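Local coordinates for parahox neighbor (Phaeodactylum tricornutum CCAP 1055/1, PDB 5Z5M), which probably makes (S)-allantoin from 5-hydroxyisourate, combining in one chain the hydroxyisourate hydrolase and OHCU decarboxylase activities of the last two steps of urate degradation, at residues P126-V131 with E160-I165; I201-L206 with G213-F218. All coordinates share one frame; numbering follows the deposited sequence.

Overall arrangement
Interaction 1 and interaction 2 fall in the two halves of a fusion protein and come in series along the chain, 126-131 with 160-165 closing before 201-206 with 213-218 opens. Their centres are 31 Å apart, on opposite sides of the chain's centre, and their nearest atoms remain about 14 Å from each other, so they do not touch. Interaction 1 lies in the helical OHCU decarboxylase region, where a loop between helices 106-123 and 136-146 docks on helix 151-173. Interaction 2 pairs strands 200-207 and 213-219 of a four-stranded antiparallel sheet in the transthyretin-like region. The two contacts share no helix, strand or sheet, consistent with two separately built catalytic halves.

Interaction 1: P126-V131 with E160-I165; sequences PFILAV and EQVHKI
Ile128 is the first residue of 126-131 to meet the helix. Its CG2, anti to the backbone N, sits 3.7 Å from Gln161 CB and 3.8 Å from Ile165 CD1, while its CD1 extends to Val162 CG1. The Ile128 carbonyl O rests 3.4 Å from Gln161 CG and has its hydrogen-bond donor elsewhere, in Arg146 NH2. Leu129 turns its CB away from the helix, yet Leu129 CD1 reaches back to 3.8 Å from Gln161 OE1. At Ala130 comes the one hydrogen bond of the contact: Ala130 N gives its hydrogen to Gln161 OE1 over a short 2.6 Å, nearly straight at 170° and in the plane of the amide carbonyl. A bend at chi2 (-62°) turns the glutamine chain so that OE1 faces this N-H. An alanine in place of Gln161 removes the OE1 acceptor of the Ala130 N-H, and the CG that lies on Ile128 O, which would probably loosen the loop against the helix. Ala130 CB meets both Ile165 CG1, at 3.5 Å, and Lys164 CB, at 3.6 Å. Lys164 passes its CE 3.5 Å from Ala130 O, and its NZ makes a weak hydrogen bond to Thr260 O of the second subunit. An extended loop is thus fastened by a side-chain amide and apolar contacts to helix 151-173, within the all-helical core of the OHCU decarboxylase fold.

Interaction 2: I201-L206 with G213-F218; sequences IHLHRL and GLVGEF
Two histidine rings each have an aliphatic carbon over one face. Glu217 CG lies over the His202 ring, 3.5 Å from CD2 of His202, with the carboxylate turned only 17° from the ring plane; Phe248 meets the same ring edge-to-face. Leu214 CD1 covers a face of the His204 ring in the same CH-pi manner, 3.5 Å from His204 CE1. The Phe218 ring instead meets Leu203 CB with its edge, in plane, at CE2. The Arg205 guanidinium is approached obliquely by Val215 CG1, while Arg205 NH1 and NE bond to Met211 O and Tyr243 OH.

These side chains hang on antiparallel pairing. Ile201 and Phe218 form a hydrogen-bonded pair, Phe218 N reaching Ile201 O at 2.7 Å, nearly along the C=O axis, whereas the return bond from Ile201 N meets Phe218 O 45° out of the carbonyl plane. Arg205 and Gly213 exchange a second pair of backbone bonds. Between them the register slips: Leu203 O accepts a straight bond (167°) from Val215 N at 2.9 Å and a weak one from Gly216 N at 3.4 Å. Leu203 N in turn gives its hydrogen to Gly216 O. Val215 CG2, in the crowded position between its own N and carbonyl carbon, presses to 3.2 Å from Leu203 O and 3.5 Å from Leu203 CG. Gly216 must lack a side chain, because its backbone angles would jam a CB against the preceding carbonyl and Phe218 CZ would obstruct it. Leu203 also packs on Trp245 of the neighbouring strand 241-248 and on Leu183 of strand 182-189, in the other sheet. Val215 and Gly216 opposite Leu203 make a classic beta bulge, here within a beta hairpin of the transthyretin-like fold.

Interaction 1: P126-V131 with E160-I165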
# COMPACT_ATOMS: atom_id res chain seq x y z
N PRO A 126 19.68 -33.24 5.11
CA PRO A 126 18.55 -33.48 4.20
C PRO A 126 17.69 -32.24 3.94
O PRO A 126 17.70 -31.28 4.72
CB PRO A 126 17.74 -34.56 4.92
CG PRO A 126 18.12 -34.45 6.35
CD PRO A 126 19.55 -34.02 6.36
N PHE A 127 16.96 -32.27 2.84
CA PHE A 127 16.02 -31.21 2.52
C PHE A 127 14.85 -31.27 3.49
O PHE A 127 14.16 -32.28 3.59
CB PHE A 127 15.52 -31.34 1.08
CG PHE A 127 14.49 -30.32 0.69
CD1 PHE A 127 14.85 -29.03 0.36
CD2 PHE A 127 13.15 -30.67 0.65
CE1 PHE A 127 13.90 -28.09 -0.00
CE2 PHE A 127 12.19 -29.73 0.28
CZ PHE A 127 12.57 -28.45 -0.04
N ILE A 128 14.64 -30.17 4.20
CA ILE A 128 13.58 -30.10 5.19
C ILE A 128 12.58 -29.00 4.81
O ILE A 128 12.98 -27.89 4.46
CB ILE A 128 14.15 -29.83 6.60
CG1 ILE A 128 15.15 -30.93 6.96
CG2 ILE A 128 13.03 -29.76 7.64
CD1 ILE A 128 15.91 -30.65 8.24
N LEU A 129 11.30 -29.33 4.85
CA LEU A 129 10.25 -28.39 4.50
C LEU A 129 9.04 -28.53 5.43
O LEU A 129 8.43 -29.59 5.50
CB LEU A 129 9.81 -28.59 3.04
CG LEU A 129 8.77 -27.59 2.54
CD1 LEU A 129 9.31 -26.16 2.58
CD2 LEU A 129 8.30 -27.94 1.14
N ALA A 130 8.73 -27.45 6.14
CA ALA A 130 7.59 -27.44 7.05
C ALA A 130 6.40 -26.71 6.44
O ALA A 130 6.29 -25.49 6.55
CB ALA A 130 7.97 -26.80 8.37
N VAL A 131 5.52 -27.45 5.78
CA VAL A 131 4.32 -26.86 5.20
C VAL A 131 3.09 -27.69 5.58
O VAL A 131 3.13 -28.92 5.57
CB VAL A 131 4.41 -26.76 3.65
CG1 VAL A 131 3.10 -26.26 3.04
CG2 VAL A 131 5.57 -25.87 3.23
N GLU A 160 15.20 -22.98 10.49
CA GLU A 160 13.90 -22.33 10.58
C GLU A 160 12.79 -23.36 10.36
O GLU A 160 11.78 -23.35 11.07
CB GLU A 160 13.78 -21.19 9.56
CG GLU A 160 14.60 -19.95 9.93
CD GLU A 160 14.61 -18.88 8.86
OE1 GLU A 160 14.08 -19.11 7.74
OE2 GLU A 160 15.15 -17.78 9.14
N GLN A 161 13.00 -24.26 9.40
CA GLN A 161 12.02 -25.31 9.13
C GLN A 161 11.85 -26.27 10.31
O GLN A 161 10.72 -26.67 10.61
CB GLN A 161 12.41 -26.10 7.87
CG GLN A 161 12.51 -25.25 6.58
CD GLN A 161 11.20 -24.60 6.17
OE1 GLN A 161 10.14 -25.23 6.18
NE2 GLN A 161 11.26 -23.33 5.78
N VAL A 162 12.93 -26.65 11.00
CA VAL A 162 12.77 -27.60 12.10
C VAL A 162 12.02 -26.95 13.28
O VAL A 162 11.27 -27.63 13.97
CB VAL A 162 14.11 -28.19 12.60
CG1 VAL A 162 14.85 -28.89 11.47
CG2 VAL A 162 14.99 -27.14 13.25
N HIS A 163 12.21 -25.65 13.49
CA HIS A 163 11.47 -24.96 14.54
C HIS A 163 10.00 -24.90 14.19
O HIS A 163 9.15 -24.98 15.07
CB HIS A 163 12.00 -23.54 14.76
CG HIS A 163 13.36 -23.49 15.38
ND1 HIS A 163 13.71 -24.23 16.49
CD2 HIS A 163 14.46 -22.78 15.04
CE1 HIS A 163 14.97 -23.98 16.81
NE2 HIS A 163 15.45 -23.10 15.95
N LYS A 164 9.70 -24.77 12.90
CA LYS A 164 8.32 -24.72 12.46
C LYS A 164 7.66 -26.08 12.67
O LYS A 164 6.49 -26.16 13.00
CB LYS A 164 8.23 -24.31 10.99
CG LYS A 164 8.50 -22.84 10.74
CD LYS A 164 8.88 -22.59 9.28
CE LYS A 164 7.72 -22.84 8.35
NZ LYS A 164 8.03 -22.44 6.94
N ILE A 165 8.43 -27.14 12.46
CA ILE A 165 7.94 -28.50 12.66
C ILE A 165 7.72 -28.77 14.15
O ILE A 165 6.75 -29.41 14.55
CB ILE A 165 8.91 -29.53 12.06
CG1 ILE A 165 8.84 -29.46 10.53
CG2 ILE A 165 8.58 -30.94 12.53
CD1 ILE A 165 9.98 -30.14 9.82

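Interaction 2: I201-L206 with G213-F218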
# COMPACT_ATOMS: atom_id res chain seq x y z
N ILE A 201 -19.37 -7.58 6.44
CA ILE A 201 -18.16 -8.39 6.38
C ILE A 201 -18.48 -9.80 6.83
O ILE A 201 -19.00 -10.00 7.92
CB ILE A 201 -17.04 -7.82 7.27
CG1 ILE A 201 -16.66 -6.39 6.87
CG2 ILE A 201 -15.82 -8.73 7.21
CD1 ILE A 201 -15.67 -5.73 7.83
N HIS A 202 -18.19 -10.79 5.98
CA HIS A 202 -18.33 -12.18 6.38
C HIS A 202 -16.97 -12.82 6.61
O HIS A 202 -15.95 -12.34 6.11
CB HIS A 202 -19.11 -12.97 5.32
CG HIS A 202 -20.53 -12.51 5.16
ND1 HIS A 202 -21.38 -13.04 4.21
CD2 HIS A 202 -21.24 -11.58 5.83
CE1 HIS A 202 -22.56 -12.45 4.30
NE2 HIS A 202 -22.50 -11.55 5.27
N LEU A 203 -16.96 -13.89 7.39
CA LEU A 203 -15.74 -14.63 7.70
C LEU A 203 -16.00 -16.13 7.61
O LEU A 203 -16.91 -16.66 8.26
CB LEU A 203 -15.22 -14.28 9.11
CG LEU A 203 -13.91 -14.95 9.53
CD1 LEU A 203 -12.78 -14.60 8.56
CD2 LEU A 203 -13.53 -14.56 10.97
N HIS A 204 -15.21 -16.81 6.78
CA HIS A 204 -15.25 -18.27 6.67
C HIS A 204 -13.95 -18.88 7.13
O HIS A 204 -12.89 -18.28 6.96
CB HIS A 204 -15.51 -18.72 5.24
CG HIS A 204 -16.91 -18.48 4.77
ND1 HIS A 204 -17.37 -17.23 4.41
CD2 HIS A 204 -17.95 -19.33 4.60
CE1 HIS A 204 -18.63 -17.33 4.03
NE2 HIS A 204 -19.01 -18.59 4.14
N ARG A 205 -14.02 -20.07 7.72
CA ARG A 205 -12.84 -20.90 7.90
C ARG A 205 -12.74 -21.88 6.73
O ARG A 205 -13.70 -22.60 6.45
CB ARG A 205 -12.88 -21.66 9.23
CG ARG A 205 -11.58 -22.42 9.54
CD ARG A 205 -11.68 -23.22 10.83
NE ARG A 205 -11.76 -22.36 12.01
CZ ARG A 205 -12.86 -22.18 12.74
NH1 ARG A 205 -13.98 -22.81 12.43
NH2 ARG A 205 -12.82 -21.38 13.80
N LEU A 206 -11.60 -21.90 6.06
CA LEU A 206 -11.43 -22.74 4.88
C LEU A 206 -10.75 -24.06 5.21
O LEU A 206 -10.98 -25.07 4.54
CB LEU A 206 -10.63 -22.01 3.80
CG LEU A 206 -11.19 -20.68 3.28
CD1 LEU A 206 -10.44 -20.25 2.03
CD2 LEU A 206 -12.68 -20.77 3.02
N GLY A 213 -16.33 -23.61 7.33
CA GLY A 213 -17.68 -23.09 7.25
C GLY A 213 -17.77 -21.62 7.62
O GLY A 213 -16.77 -21.00 7.98
N LEU A 214 -18.97 -21.07 7.53
CA LEU A 214 -19.23 -19.70 7.97
C LEU A 214 -19.03 -19.58 9.47
O LEU A 214 -19.65 -20.31 10.25
CB LEU A 214 -20.65 -19.28 7.58
CG LEU A 214 -21.11 -17.85 7.84
CD1 LEU A 214 -20.30 -16.85 7.04
CD2 LEU A 214 -22.59 -17.71 7.50
N VAL A 215 -18.17 -18.66 9.89
CA VAL A 215 -17.93 -18.50 11.32
C VAL A 215 -18.39 -17.14 11.83
O VAL A 215 -18.20 -16.81 12.99
CB VAL A 215 -16.44 -18.70 11.68
CG1 VAL A 215 -15.98 -20.10 11.28
CG2 VAL A 215 -15.59 -17.66 11.01
N GLY A 216 -19.01 -16.35 10.95
CA GLY A 216 -19.61 -15.11 11.39
C GLY A 216 -19.97 -14.12 10.30
O GLY A 216 -19.35 -14.08 9.24
N GLU A 217 -21.01 -13.33 10.57
CA GLU A 217 -21.37 -12.19 9.73
C GLU A 217 -21.27 -10.93 10.57
O GLU A 217 -21.79 -10.88 11.69
CB GLU A 217 -22.77 -12.35 9.15
CG GLU A 217 -22.94 -13.55 8.23
CD GLU A 217 -24.38 -13.74 7.79
OE1 GLU A 217 -24.61 -14.42 6.76
OE2 GLU A 217 -25.28 -13.21 8.47
N PHE A 218 -20.61 -9.90 10.05
CA PHE A 218 -20.34 -8.70 10.83
C PHE A 218 -20.68 -7.43 10.07
O PHE A 218 -20.95 -7.47 8.86
CB PHE A 218 -18.87 -8.66 11.27
CG PHE A 218 -18.38 -9.95 11.86
CD1 PHE A 218 -18.54 -10.21 13.21
CD2 PHE A 218 -17.76 -10.90 11.07
CE1 PHE A 218 -18.09 -11.40 13.76
CE2 PHE A 218 -17.31 -12.08 11.61
CZ PHE A 218 -17.47 -12.33 12.96